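Local coordinates for periplasmic branched-chain amino acid-binding protein (PDB 3I09), which probably binds small carboxylate ligands, such as branched-chain amino acids or similar compounds, in the periplasm and delivers them to an ABC transporter, at residues A[281-285]-A[315-319]. Residue numbers count along the deposited sequence, not the author numbering.
With EDO (1,2-ethanediol), chain M.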
loop_
_atom_site.group_PDB
_atom_site.type_symbol
_atom_site.label_atom_id
_atom_site.label_comp_id
_atom_site.label_asym_id
_atom_site.label_seq_id
_atom_site.Cartn_x
_atom_site.Cartn_y
_atom_site.Cartn_z
ATOM N N ALA A 281 -2.372 2.738 -9.687
ATOM C CA ALA A 281 -3.825 3.017 -9.810
ATOM C C ALA A 281 -4.359 3.932 -8.720
ATOM O O ALA A 281 -5.029 4.956 -8.981
ATOM C CB ALA A 281 -4.637 1.671 -9.835
ATOM N N ALA A 282 -4.062 3.580 -7.473
ATOM C CA ALA A 282 -4.484 4.390 -6.307
ATOM C C ALA A 282 -3.908 5.813 -6.316
ATOM O O ALA A 282 -4.608 6.763 -5.951
ATOM C CB ALA A 282 -4.121 3.681 -5.021
ATOM N N ASP A 283 -2.651 5.976 -6.771
ATOM C CA ASP A 283 -2.056 7.302 -6.929
ATOM C C ASP A 283 -2.939 8.195 -7.815
ATOM O O ASP A 283 -3.242 9.357 -7.451
ATOM C CB ASP A 283 -0.649 7.235 -7.558
ATOM C CG ASP A 283 0.434 6.650 -6.642
ATOM O OD1 ASP A 283 0.306 6.702 -5.401
ATOM O OD2 ASP A 283 1.450 6.130 -7.224
ATOM N N TYR A 284 -3.316 7.675 -8.990
ATOM C CA TYR A 284 -4.174 8.404 -9.913
ATOM C C TYR A 284 -5.523 8.707 -9.233
ATOM O O TYR A 284 -5.986 9.856 -9.241
ATOM C CB TYR A 284 -4.348 7.620 -11.215
ATOM C CG TYR A 284 -5.266 8.243 -12.246
ATOM C CD1 TYR A 284 -6.627 8.317 -12.036
ATOM C CD2 TYR A 284 -4.762 8.749 -13.450
ATOM C CE1 TYR A 284 -7.483 8.885 -12.987
ATOM C CE2 TYR A 284 -5.619 9.283 -14.432
ATOM C CZ TYR A 284 -6.965 9.374 -14.160
ATOM O OH TYR A 284 -7.796 9.915 -15.069
ATOM N N SER A 285 -6.131 7.703 -8.621
ATOM C CA SER A 285 -7.466 7.873 -8.038
ATOM C C SER A 285 -7.477 8.901 -6.913
ATOM O O SER A 285 -8.406 9.684 -6.779
ATOM C CB SER A 285 -7.985 6.519 -7.505
ATOM O OG SER A 285 -9.214 6.653 -6.812
ATOM N N ASP A 315 -16.076 7.015 -6.421
ATOM C CA ASP A 315 -16.556 5.983 -7.323
ATOM C C ASP A 315 -15.870 6.156 -8.665
ATOM O O ASP A 315 -16.317 6.938 -9.504
ATOM C CB ASP A 315 -18.096 6.053 -7.518
ATOM C CG ASP A 315 -18.662 4.877 -8.314
ATOM O OD1 ASP A 315 -17.929 3.949 -8.732
ATOM O OD2 ASP A 315 -19.910 4.848 -8.498
ATOM N N ASP A 316 -14.757 5.470 -8.833
ATOM C CA ASP A 316 -14.003 5.547 -10.065
ATOM C C ASP A 316 -13.483 4.145 -10.444
ATOM O O ASP A 316 -13.891 3.141 -9.843
ATOM C CB ASP A 316 -12.932 6.637 -9.953
ATOM C CG ASP A 316 -11.863 6.340 -8.891
ATOM O OD1 ASP A 316 -11.721 5.178 -8.467
ATOM O OD2 ASP A 316 -11.114 7.275 -8.525
ATOM N N PHE A 317 -12.613 4.083 -11.468
ATOM C CA PHE A 317 -12.074 2.822 -11.950
ATOM C C PHE A 317 -11.267 2.065 -10.861
ATOM O O PHE A 317 -11.061 0.850 -10.977
ATOM C CB PHE A 317 -11.143 3.075 -13.153
ATOM C CG PHE A 317 -9.807 3.568 -12.737
ATOM C CD1 PHE A 317 -9.591 4.904 -12.467
ATOM C CD2 PHE A 317 -8.781 2.677 -12.517
ATOM C CE1 PHE A 317 -8.370 5.332 -11.986
ATOM C CE2 PHE A 317 -7.543 3.126 -12.060
ATOM C CZ PHE A 317 -7.360 4.457 -11.800
ATOM N N TYR A 318 -10.793 2.799 -9.855
ATOM C CA TYR A 318 -9.997 2.235 -8.757
ATOM C C TYR A 318 -10.888 1.613 -7.668
ATOM O O TYR A 318 -10.698 0.462 -7.307
ATOM C CB TYR A 318 -9.036 3.293 -8.172
ATOM C CG TYR A 318 -8.327 2.759 -6.956
ATOM C CD1 TYR A 318 -7.341 1.758 -7.089
ATOM C CD2 TYR A 318 -8.650 3.208 -5.681
ATOM C CE1 TYR A 318 -6.718 1.203 -5.961
ATOM C CE2 TYR A 318 -8.037 2.636 -4.520
ATOM C CZ TYR A 318 -7.085 1.624 -4.685
ATOM O OH TYR A 318 -6.514 1.083 -3.537
ATOM N N ALA A 319 -11.883 2.357 -7.187
ATOM C CA ALA A 319 -12.677 1.926 -6.054
ATOM C C ALA A 319 -13.980 2.657 -5.953
ATOM O O ALA A 319 -14.128 3.768 -6.451
ATOM C CB ALA A 319 -11.896 2.102 -4.720
HETATM C C1 EDO M . -16.046 2.022 -12.231
HETATM O O1 EDO M . -15.104 0.955 -12.127
HETATM C C2 EDO M . -15.495 3.185 -13.044
HETATM O O2 EDO M . -16.279 3.360 -14.222
#
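Start at D316, whose p rotamer lets one carboxylate do two jobs. D316 OD1 turns back on its own loop, accepting from Y318 N at 2.9 Å and A319 N at 3.1 Å, while D316 OD2 reaches the helix and takes a short 2.6 Å hydrogen bond from S285 OG. The t rotamer of S285 directs that hydroxyl at the loop, and Y120 OH bonds to it as well. The next two side chains of the loop reach across to the helix. F317, with chi1 near 78°, swings its ring inward, so that F317 CE1 lies 3.5 Å from Y284 CD1; its edge meets the Y284 face in an offset edge-to-face pair, centroids 5.5 Å apart. Y284, a t rotamer, extends to D35 in helix 22-36, and W264 packs against both rings. Y318, also t, lays its ring beside the small side chains: A282 CB sits over one face, 4.0 Å from the Y318 ring centroid in a CH-pi contact, and A281 CB is 3.9 Å from Y318 CD1. Y318 OH hydrogen-bonds to S252 OG. An Asx turn at D316 shapes the tight connection between antiparallel strands 314-315 and 320-323, while D316 OD2 and the two rings dock it on helix 278-297 of a type I periplasmic binding protein.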